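Local coordinates for ochratoxinase (Aspergillus niger, PDB 4C65), which hydrolyses the amide bond of the mycotoxin ochratoxin A, releasing ochratoxin alpha and L-phenylalanine, as a zinc-dependent amidohydrolase with carboxypeptidase activity, at the interface of chains A and B. Numbering follows the deposited sequence. Chains: chain A/B, Ochratoxinase.

The interface of chains A and B. Residues chain A 99, 102-103, 428-429; chain B 428-429, 436.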
ATOM      1  N   ARG A  99     -35.825   8.188   8.405  1.00 13.19           N
ATOM      2  CA  ARG A  99     -36.959   7.959   9.279  1.00 13.20           C
ATOM      3  C   ARG A  99     -36.782   8.756  10.567  1.00 13.06           C
ATOM      4  O   ARG A  99     -37.683   9.435  10.990  1.00 12.98           O
ATOM      5  CB  ARG A  99     -37.120   6.480   9.609  1.00 13.28           C
ATOM      6  CG  ARG A  99     -38.244   6.180  10.583  1.00 13.51           C
ATOM      7  CD  ARG A  99     -39.605   6.456   9.946  1.00 13.91           C
ATOM      8  NE  ARG A  99     -40.731   6.110  10.806  1.00 14.24           N
ATOM      9  CZ  ARG A  99     -41.223   4.894  10.963  1.00 14.71           C
ATOM     10  NH1 ARG A  99     -40.707   3.856  10.318  1.00 14.97           N
ATOM     11  NH2 ARG A  99     -42.255   4.707  11.781  1.00 15.07           N
ATOM     12  N   TRP A 102     -37.402  12.380  10.092  1.00 13.77           N
ATOM     13  CA  TRP A 102     -38.832  12.624   9.913  1.00 14.26           C
ATOM     14  C   TRP A 102     -39.542  12.638  11.256  1.00 14.32           C
ATOM     15  O   TRP A 102     -40.349  13.534  11.551  1.00 14.84           O
ATOM     16  CB  TRP A 102     -39.455  11.533   9.026  1.00 14.45           C
ATOM     17  CG  TRP A 102     -40.883  11.784   8.720  1.00 14.79           C
ATOM     18  CD1 TRP A 102     -41.381  12.535   7.704  1.00 14.96           C
ATOM     19  CD2 TRP A 102     -42.015  11.321   9.470  1.00 15.00           C
ATOM     20  NE1 TRP A 102     -42.741  12.597   7.787  1.00 15.43           N
ATOM     21  CE2 TRP A 102     -43.160  11.841   8.851  1.00 15.49           C
ATOM     22  CE3 TRP A 102     -42.167  10.520  10.596  1.00 14.92           C
ATOM     23  CZ2 TRP A 102     -44.452  11.566   9.313  1.00 15.85           C
ATOM     24  CZ3 TRP A 102     -43.426  10.256  11.057  1.00 15.27           C
ATOM     25  CH2 TRP A 102     -44.561  10.778  10.426  1.00 15.70           C
ATOM     26  N   GLU A 103     -39.213  11.649  12.079  1.00 14.33           N
ATOM     27  CA  GLU A 103     -39.820  11.497  13.380  1.00 14.65           C
ATOM     28  C   GLU A 103     -39.478  12.705  14.264  1.00 14.50           C
ATOM     29  O   GLU A 103     -40.325  13.221  15.001  1.00 14.52           O
ATOM     30  CB  GLU A 103     -39.313  10.224  14.043  1.00 14.76           C
ATOM     31  CG  GLU A 103     -39.785   8.891  13.481  1.00 15.12           C
ATOM     32  CD  GLU A 103     -41.261   8.601  13.659  1.00 15.84           C
ATOM     33  OE1 GLU A 103     -41.882   9.283  14.494  1.00 16.17           O
ATOM     34  OE2 GLU A 103     -41.796   7.660  12.985  1.00 16.45           O
ATOM     35  N   PRO A 428     -47.152  14.067   4.887  1.00 22.58           N
ATOM     36  CA  PRO A 428     -45.975  13.627   5.596  1.00 21.67           C
ATOM     37  C   PRO A 428     -44.715  14.402   5.269  1.00 20.58           C
ATOM     38  O   PRO A 428     -43.842  14.548   6.140  1.00 19.60           O
ATOM     39  CB  PRO A 428     -45.810  12.163   5.175  1.00 22.30           C
ATOM     40  CG  PRO A 428     -46.834  11.876   4.166  1.00 23.57           C
ATOM     41  CD  PRO A 428     -47.764  13.026   4.052  1.00 23.86           C
ATOM     42  N   TRP A 429     -44.589  14.897   4.047  1.00 20.80           N
ATOM     43  CA  TRP A 429     -43.357  15.571   3.654  1.00 20.32           C
ATOM     44  C   TRP A 429     -43.483  17.104   3.666  1.00 20.29           C
ATOM     45  O   TRP A 429     -42.603  17.793   3.182  1.00 19.70           O
ATOM     46  CB  TRP A 429     -42.856  15.031   2.301  1.00 20.60           C
ATOM     47  CG  TRP A 429     -42.688  13.543   2.358  1.00 20.83           C
ATOM     48  CD1 TRP A 429     -43.546  12.609   1.859  1.00 21.86           C
ATOM     49  CD2 TRP A 429     -41.636  12.814   2.992  1.00 19.95           C
ATOM     50  NE1 TRP A 429     -43.089  11.350   2.128  1.00 21.96           N
ATOM     51  CE2 TRP A 429     -41.911  11.440   2.810  1.00 20.81           C
ATOM     52  CE3 TRP A 429     -40.475  13.177   3.657  1.00 18.80           C
ATOM     53  CZ2 TRP A 429     -41.086  10.433   3.308  1.00 20.51           C
ATOM     54  CZ3 TRP A 429     -39.638  12.170   4.141  1.00 18.57           C
ATOM     55  CH2 TRP A 429     -39.955  10.822   3.965  1.00 19.39           C
TER
ATOM     56  N   PRO B 428     -48.369   7.418   7.199  1.00 23.97           N
ATOM     57  CA  PRO B 428     -47.341   7.369   6.163  1.00 23.04           C
ATOM     58  C   PRO B 428     -46.498   6.121   6.201  1.00 22.15           C
ATOM     59  O   PRO B 428     -45.993   5.692   5.180  1.00 21.32           O
ATOM     60  CB  PRO B 428     -46.472   8.610   6.445  1.00 23.59           C
ATOM     61  CG  PRO B 428     -47.000   9.255   7.663  1.00 24.84           C
ATOM     62  CD  PRO B 428     -48.270   8.601   8.072  1.00 25.07           C
ATOM     63  N   TRP B 429     -46.302   5.556   7.387  1.00 22.70           N
ATOM     64  CA  TRP B 429     -45.410   4.398   7.535  1.00 22.15           C
ATOM     65  C   TRP B 429     -46.169   3.089   7.651  1.00 22.50           C
ATOM     66  O   TRP B 429     -45.585   2.075   7.935  1.00 22.13           O
ATOM     67  CB  TRP B 429     -44.426   4.621   8.702  1.00 22.34           C
ATOM     68  CG  TRP B 429     -43.638   5.925   8.514  1.00 22.23           C
ATOM     69  CD1 TRP B 429     -43.891   7.118   9.111  1.00 23.06           C
ATOM     70  CD2 TRP B 429     -42.559   6.157   7.602  1.00 21.35           C
ATOM     71  NE1 TRP B 429     -43.010   8.064   8.678  1.00 23.06           N
ATOM     72  CE2 TRP B 429     -42.182   7.501   7.746  1.00 22.15           C
ATOM     73  CE3 TRP B 429     -41.854   5.353   6.704  1.00 20.33           C
ATOM     74  CZ2 TRP B 429     -41.139   8.056   7.023  1.00 21.90           C
ATOM     75  CZ3 TRP B 429     -40.822   5.906   5.987  1.00 20.07           C
ATOM     76  CH2 TRP B 429     -40.485   7.240   6.134  1.00 20.86           C
ATOM     77  N   PRO B 436     -39.554   3.579  15.305  1.00 29.73           N
ATOM     78  CA  PRO B 436     -38.611   2.506  15.656  1.00 29.79           C
ATOM     79  C   PRO B 436     -37.480   2.941  16.539  1.00 30.54           C
ATOM     80  O   PRO B 436     -36.737   2.101  16.983  1.00 31.41           O
ATOM     81  CB  PRO B 436     -38.054   2.059  14.313  1.00 28.58           C
ATOM     82  CG  PRO B 436     -38.244   3.232  13.415  1.00 28.08           C
ATOM     83  CD  PRO B 436     -39.455   3.974  13.896  1.00 28.44           C
TER
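B:Trp429 reaches from a loop of chain B onto helix 90-106 of chain A, where its indole meets A:Arg99 with one face and A:Trp102 with one edge; a broad indole suits the place because it offers both a face for a cation and an N-H edge. CB lies beside the A:Arg99 guanidinium, 3.8 Å from NH2, and CG sits over the centre of that flat group, 3.6 Å from CZ. The two planes are only 6° apart, a parallel cation-pi stack that suits a long, flat cation. CD1 passes A:Trp102 CZ3, and NE1 points into the face of the A:Trp102 six-membered ring, 3.2 Å from CE3, the indole planes standing 75° apart. This edge-to-face meeting directs the N-H at a pi surface, which another tryptophan supplies amply. CD2 meets A:Arg99 NE and CD, and CE3 meets NH1 and CD. NE lies over the five-membered ring, while the methylene CD packs over the six-membered one, 3.5 Å from CE2 and also touching CZ2, CZ3 and CH2.

A:Arg99 bends at chi2 (68°), which lays CD and the guanidinium along the indole. B:Pro436 packs its CD on the opposite guanidinium face, 3.5 Å from CZ. A:Glu103, one helical turn on, can reach NE with OE2 by its anti lone pair at 2.9 Å, a salt bridge that helps fix the group's rotation and probably balances its charge. A:Trp102 is steadied by NE1 bonding to the A:Pro428 carbonyl oxygen at 2.8 Å. B:Pro428, rigid and apolar, sets CG against A:Trp102 CZ2, and the two Pro428 rings touch through CB.

Repeated by two-fold symmetry, this aromatic-cation patch helps join subunits of the homooctamer, well away from the catalytic residues.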